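Local coordinates for protein alpha-fucosidase GH29 (Fusarium graminearum, PDB 4PSR) that hydrolyses alpha-L-fucosidic bonds, probably releasing alpha-1,6-linked fucose from the reducing-end N-acetylglucosamine of glycoprotein glycans, at residues A[220-231]-A[267-278]. Numbering follows the deposited sequence. Where two conformers were deposited one is given.
Sequences PDIIWNDFSLDS and VVTTYKHHDHGF. With FUL (beta-L-fucopyranose), chain M; MAN (alpha-D-mannopyranose), chain D.
D275 grips the loop after strand 222-225 with both carboxylate oxygens. Each uses its syn lone pair on a backbone N-H: D275 OD2 takes L229 N at 3.1 Å and D275 OD1 takes D230 N at 2.8 Å. Its chi1 of -169° sets CG anti to the backbone N and turns the carboxylate to that loop. OD1 also accepts from G277 N, above the carboxylate plane, which makes an Asx turn. H276 N returns a bond to D230 O. L229 CD1 sits over the centre of the F278 ring, a CH-pi contact at 3.9 Å from the centroid. These loops follow strands 222-225 and 268-272, parallel neighbours in the eight-stranded TIM barrel of this GH29 enzyme. I223 O accepts from T270 N and T269 OG1 on opposite faces of its carbonyl plane. T270 O takes two donors from N225, N and ND2. N225 ND2 is 3.1 Å from T270 O, which lies in the plane of the N225 side-chain amide. At the C-terminal strand ends, K272 NZ forms a salt bridge to D226 OD1 (2.8 Å), from above the carboxylate plane, and donates to fucose O5 (2.9 Å). Fucose O1 donates to D226 OD1 at 2.7 Å, while H171 holds D226 OD2.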
loop_
_atom_site.group_PDB
_atom_site.type_symbol
_atom_site.label_atom_id
_atom_site.label_comp_id
_atom_site.label_asym_id
_atom_site.label_seq_id
_atom_site.Cartn_x
_atom_site.Cartn_y
_atom_site.Cartn_z
ATOM N N PRO A 220 3.304 12.554 12.459
ATOM C CA PRO A 220 2.738 11.828 11.308
ATOM C C PRO A 220 1.470 11.040 11.626
ATOM O O PRO A 220 1.343 10.470 12.721
ATOM C CB PRO A 220 3.858 10.859 10.924
ATOM C CG PRO A 220 4.601 10.633 12.216
ATOM C CD PRO A 220 4.543 11.925 12.957
ATOM N N ASP A 221 0.557 11.017 10.665
ATOM C CA ASP A 221 -0.631 10.190 10.730
ATOM C C ASP A 221 -0.334 8.722 10.430
ATOM O O ASP A 221 -1.042 7.848 10.929
ATOM C CB ASP A 221 -1.661 10.748 9.769
ATOM C CG ASP A 221 -2.034 12.164 10.123
ATOM O OD1 ASP A 221 -2.614 12.355 11.224
ATOM O OD2 ASP A 221 -1.719 13.094 9.349
ATOM N N ILE A 222 0.675 8.490 9.607
ATOM C CA ILE A 222 1.128 7.149 9.270
ATOM C C ILE A 222 2.634 7.116 9.331
ATOM O O ILE A 222 3.303 7.999 8.778
ATOM C CB ILE A 222 0.730 6.726 7.825
ATOM C CG1 ILE A 222 -0.796 6.797 7.587
ATOM C CG2 ILE A 222 1.265 5.306 7.515
ATOM C CD1 ILE A 222 -1.180 6.933 6.097
ATOM N N ILE A 223 3.195 6.141 10.047
ATOM C CA ILE A 223 4.635 5.854 9.955
ATOM C C ILE A 223 4.807 4.526 9.221
ATOM O O ILE A 223 4.397 3.453 9.732
ATOM C CB ILE A 223 5.341 5.815 11.329
ATOM C CG1 ILE A 223 5.218 7.188 12.002
ATOM C CG2 ILE A 223 6.808 5.422 11.159
ATOM C CD1 ILE A 223 5.837 7.236 13.409
ATOM N N TRP A 224 5.395 4.596 8.035
ATOM C CA TRP A 224 5.631 3.445 7.172
ATOM C C TRP A 224 7.033 2.946 7.478
ATOM O O TRP A 224 7.975 3.742 7.556
ATOM C CB TRP A 224 5.488 3.945 5.740
ATOM C CG TRP A 224 5.680 3.012 4.580
ATOM C CD1 TRP A 224 4.698 2.601 3.713
ATOM C CD2 TRP A 224 6.902 2.477 4.063
ATOM N NE1 TRP A 224 5.233 1.854 2.702
ATOM C CE2 TRP A 224 6.581 1.745 2.889
ATOM C CE3 TRP A 224 8.242 2.522 4.482
ATOM C CZ2 TRP A 224 7.541 1.056 2.139
ATOM C CZ3 TRP A 224 9.204 1.825 3.732
ATOM C CH2 TRP A 224 8.839 1.105 2.574
ATOM N N ASN A 225 7.168 1.624 7.675
ATOM C CA ASN A 225 8.454 0.983 7.981
ATOM C C ASN A 225 8.858 -0.013 6.931
ATOM O O ASN A 225 8.015 -0.787 6.452
ATOM C CB ASN A 225 8.423 0.235 9.319
ATOM C CG ASN A 225 8.276 1.150 10.486
ATOM O OD1 ASN A 225 9.298 1.585 11.072
ATOM N ND2 ASN A 225 7.034 1.427 10.886
ATOM N N ASP A 226 10.146 -0.069 6.617
ATOM C CA ASP A 226 10.685 -1.089 5.737
ATOM C C ASP A 226 11.145 -2.316 6.543
ATOM O O ASP A 226 11.036 -2.337 7.749
ATOM C CB ASP A 226 11.837 -0.513 4.889
ATOM C CG ASP A 226 11.935 -1.137 3.517
ATOM O OD1 ASP A 226 11.320 -2.227 3.312
ATOM O OD2 ASP A 226 12.612 -0.574 2.653
ATOM N N PHE A 227 11.648 -3.299 5.809
ATOM C CA PHE A 227 12.014 -4.621 6.337
ATOM C C PHE A 227 13.226 -4.563 7.261
ATOM O O PHE A 227 13.809 -3.499 7.484
ATOM C CB PHE A 227 12.274 -5.598 5.180
ATOM C CG PHE A 227 13.626 -5.469 4.548
ATOM C CD1 PHE A 227 14.611 -6.402 4.798
ATOM C CD2 PHE A 227 13.936 -4.419 3.699
ATOM C CE1 PHE A 227 15.881 -6.295 4.223
ATOM C CE2 PHE A 227 15.202 -4.315 3.121
ATOM C CZ PHE A 227 16.178 -5.263 3.388
ATOM N N SER A 228 13.615 -5.730 7.774
ATOM C CA SER A 228 14.710 -5.902 8.753
ATOM C C SER A 228 14.272 -5.465 10.148
ATOM O O SER A 228 15.122 -5.183 11.005
ATOM C CB SER A 228 16.015 -5.236 8.320
ATOM O OG SER A 228 17.082 -5.736 9.133
ATOM N N LEU A 229 12.965 -5.450 10.412
ATOM C CA LEU A 229 12.464 -5.323 11.766
ATOM C C LEU A 229 12.637 -6.677 12.506
ATOM O O LEU A 229 13.126 -6.714 13.650
ATOM C CB LEU A 229 10.990 -4.848 11.793
ATOM C CG LEU A 229 10.723 -3.495 11.091
ATOM C CD1 LEU A 229 9.274 -3.164 11.244
ATOM C CD2 LEU A 229 11.593 -2.379 11.666
ATOM N N ASP A 230 12.203 -7.755 11.850
ATOM C CA ASP A 230 12.524 -9.146 12.268
ATOM C C ASP A 230 12.257 -10.011 11.053
ATOM O O ASP A 230 11.202 -10.667 10.963
ATOM C CB ASP A 230 11.706 -9.592 13.488
ATOM C CG ASP A 230 12.114 -10.980 14.021
ATOM O OD1 ASP A 230 13.176 -11.473 13.560
ATOM O OD2 ASP A 230 11.349 -11.512 14.883
ATOM N N SER A 231 13.174 -9.965 10.107
ATOM C CA SER A 231 13.025 -10.711 8.866
ATOM C C SER A 231 14.297 -11.485 8.574
ATOM O O SER A 231 15.031 -11.211 7.632
ATOM C CB SER A 231 12.581 -9.788 7.728
ATOM O OG SER A 231 13.432 -8.683 7.611
ATOM N N VAL A 267 -3.673 7.041 14.664
ATOM C CA VAL A 267 -2.445 6.898 13.890
ATOM C C VAL A 267 -2.298 5.485 13.386
ATOM O O VAL A 267 -2.924 4.540 13.890
ATOM C CB VAL A 267 -1.178 7.339 14.674
ATOM C CG1 VAL A 267 -1.340 8.787 15.104
ATOM C CG2 VAL A 267 -0.873 6.405 15.882
ATOM N N VAL A 268 -1.466 5.337 12.366
ATOM C CA VAL A 268 -1.233 4.053 11.709
ATOM C C VAL A 268 0.246 3.800 11.575
ATOM O O VAL A 268 1.017 4.710 11.264
ATOM C CB VAL A 268 -1.837 4.062 10.294
ATOM C CG1 VAL A 268 -1.547 2.780 9.520
ATOM C CG2 VAL A 268 -3.332 4.309 10.371
ATOM N N THR A 269 0.689 2.555 11.801
ATOM C CA THR A 269 2.023 2.182 11.367
ATOM C C THR A 269 1.970 0.942 10.475
ATOM O O THR A 269 1.134 0.048 10.680
ATOM C CB THR A 269 3.000 2.002 12.565
ATOM O OG1 THR A 269 4.351 1.970 12.105
ATOM C CG2 THR A 269 2.692 0.739 13.372
ATOM N N THR A 270 2.776 0.953 9.423
ATOM C CA THR A 270 2.826 -0.141 8.456
ATOM C C THR A 270 4.192 -0.843 8.526
ATOM O O THR A 270 5.190 -0.270 9.008
ATOM C CB THR A 270 2.564 0.319 6.978
ATOM O OG1 THR A 270 3.701 1.040 6.492
ATOM C CG2 THR A 270 1.322 1.189 6.842
ATOM N N TYR A 271 4.230 -2.083 8.081
ATOM C CA TYR A 271 5.483 -2.838 8.055
ATOM C C TYR A 271 5.363 -3.836 6.904
ATOM O O TYR A 271 4.237 -4.148 6.479
ATOM C CB TYR A 271 5.801 -3.513 9.408
ATOM C CG TYR A 271 4.881 -4.663 9.698
ATOM C CD1 TYR A 271 3.507 -4.485 9.843
ATOM C CD2 TYR A 271 5.400 -5.955 9.790
ATOM C CE1 TYR A 271 2.676 -5.545 10.047
ATOM C CE2 TYR A 271 4.572 -7.031 9.997
ATOM C CZ TYR A 271 3.216 -6.830 10.129
ATOM O OH TYR A 271 2.386 -7.927 10.304
ATOM N N LYS A 272 6.490 -4.320 6.388
ATOM C CA LYS A 272 6.435 -5.216 5.219
ATOM C C LYS A 272 5.764 -6.545 5.584
ATOM O O LYS A 272 6.033 -7.114 6.627
ATOM C CB LYS A 272 7.808 -5.422 4.590
ATOM C CG LYS A 272 8.389 -4.159 3.995
ATOM C CD LYS A 272 7.552 -3.655 2.798
ATOM C CE LYS A 272 8.161 -2.447 2.110
ATOM N NZ LYS A 272 9.378 -2.824 1.359
ATOM N N HIS A 273 4.890 -7.014 4.696
ATOM C CA HIS A 273 4.041 -8.186 4.922
ATOM C C HIS A 273 4.800 -9.414 5.399
ATOM O O HIS A 273 4.349 -10.109 6.295
ATOM C CB HIS A 273 3.251 -8.503 3.634
ATOM C CG HIS A 273 2.533 -9.822 3.661
ATOM N ND1 HIS A 273 2.818 -10.846 2.783
ATOM C CD2 HIS A 273 1.532 -10.272 4.453
ATOM C CE1 HIS A 273 2.026 -11.875 3.036
ATOM N NE2 HIS A 273 1.238 -11.556 4.045
ATOM N N HIS A 274 5.945 -9.657 4.798
ATOM C CA HIS A 274 6.734 -10.874 5.068
ATOM C C HIS A 274 7.554 -10.764 6.358
ATOM O O HIS A 274 8.059 -11.756 6.872
ATOM C CB HIS A 274 7.650 -11.141 3.890
ATOM C CG HIS A 274 8.713 -10.105 3.695
ATOM N ND1 HIS A 274 9.965 -10.211 4.266
ATOM C CD2 HIS A 274 8.715 -8.944 2.997
ATOM C CE1 HIS A 274 10.697 -9.167 3.917
ATOM N NE2 HIS A 274 9.965 -8.387 3.144
ATOM N N ASP A 275 7.684 -9.553 6.873
ATOM C CA ASP A 275 8.483 -9.265 8.059
ATOM C C ASP A 275 7.679 -9.645 9.304
ATOM O O ASP A 275 6.439 -9.529 9.359
ATOM C CB ASP A 275 8.813 -7.752 8.029
ATOM C CG ASP A 275 9.870 -7.296 9.037
ATOM O OD1 ASP A 275 10.063 -7.936 10.099
ATOM O OD2 ASP A 275 10.557 -6.288 8.714
ATOM N N HIS A 276 8.375 -10.143 10.327
ATOM C CA HIS A 276 7.735 -10.587 11.553
ATOM C C HIS A 276 7.887 -9.552 12.673
ATOM O O HIS A 276 7.520 -9.792 13.815
ATOM C CB HIS A 276 8.337 -11.934 11.995
ATOM C CG HIS A 276 8.153 -13.028 10.991
ATOM N ND1 HIS A 276 6.935 -13.623 10.755
ATOM C CD2 HIS A 276 9.032 -13.618 10.151
ATOM C CE1 HIS A 276 7.072 -14.545 9.818
ATOM N NE2 HIS A 276 8.333 -14.557 9.429
ATOM N N GLY A 277 8.445 -8.396 12.349
ATOM C CA GLY A 277 8.824 -7.457 13.386
ATOM C C GLY A 277 7.707 -6.792 14.158
ATOM O O GLY A 277 7.889 -6.423 15.319
ATOM N N PHE A 278 6.562 -6.575 13.499
ATOM C CA PHE A 278 5.366 -6.093 14.163
ATOM C C PHE A 278 4.271 -7.165 14.008
ATOM O O PHE A 278 4.481 -8.167 13.297
ATOM C CB PHE A 278 4.841 -4.766 13.540
ATOM C CG PHE A 278 5.740 -3.546 13.708
ATOM C CD1 PHE A 278 6.771 -3.493 14.632
ATOM C CD2 PHE A 278 5.503 -2.421 12.915
ATOM C CE1 PHE A 278 7.547 -2.343 14.759
ATOM C CE2 PHE A 278 6.254 -1.278 13.037
ATOM C CZ PHE A 278 7.290 -1.235 13.965
HETATM C C1 FUL M . 12.269 -1.925 -0.332
HETATM C C2 FUL M . 13.502 -1.045 -0.306
HETATM O O2 FUL M . 14.715 -1.807 -0.192
HETATM C C3 FUL M . 13.483 -0.267 -1.595
HETATM O O3 FUL M . 14.651 0.521 -1.671
HETATM C C4 FUL M . 12.238 0.583 -1.590
HETATM O O4 FUL M . 12.318 1.534 -0.532
HETATM C C5 FUL M . 11.017 -0.314 -1.428
HETATM C C6 FUL M . 9.722 0.464 -1.334
HETATM O O5 FUL M . 11.101 -1.143 -0.272
HETATM O O1 FUL M . 12.281 -2.740 0.812
HETATM C C1 MAN D . 14.002 -16.322 17.418
HETATM C C2 MAN D . 13.512 -14.911 17.682
HETATM C C3 MAN D . 12.966 -14.286 16.401
HETATM C C4 MAN D . 13.923 -14.442 15.226
HETATM C C5 MAN D . 14.441 -15.881 15.120
HETATM C C6 MAN D . 15.577 -16.073 14.092
HETATM O O2 MAN D . 14.588 -14.077 18.086
HETATM O O3 MAN D . 12.676 -12.929 16.618
HETATM O O4 MAN D . 13.214 -14.146 14.031
HETATM O O5 MAN D . 14.955 -16.301 16.395
HETATM O O6 MAN D . 16.569 -15.065 14.298
HETATM O O HOH W 1 5.481 -0.639 5.257
HETATM O O HOH W 2 8.871 -4.216 7.889
HETATM O O HOH W 3 9.390 -10.456 16.206
#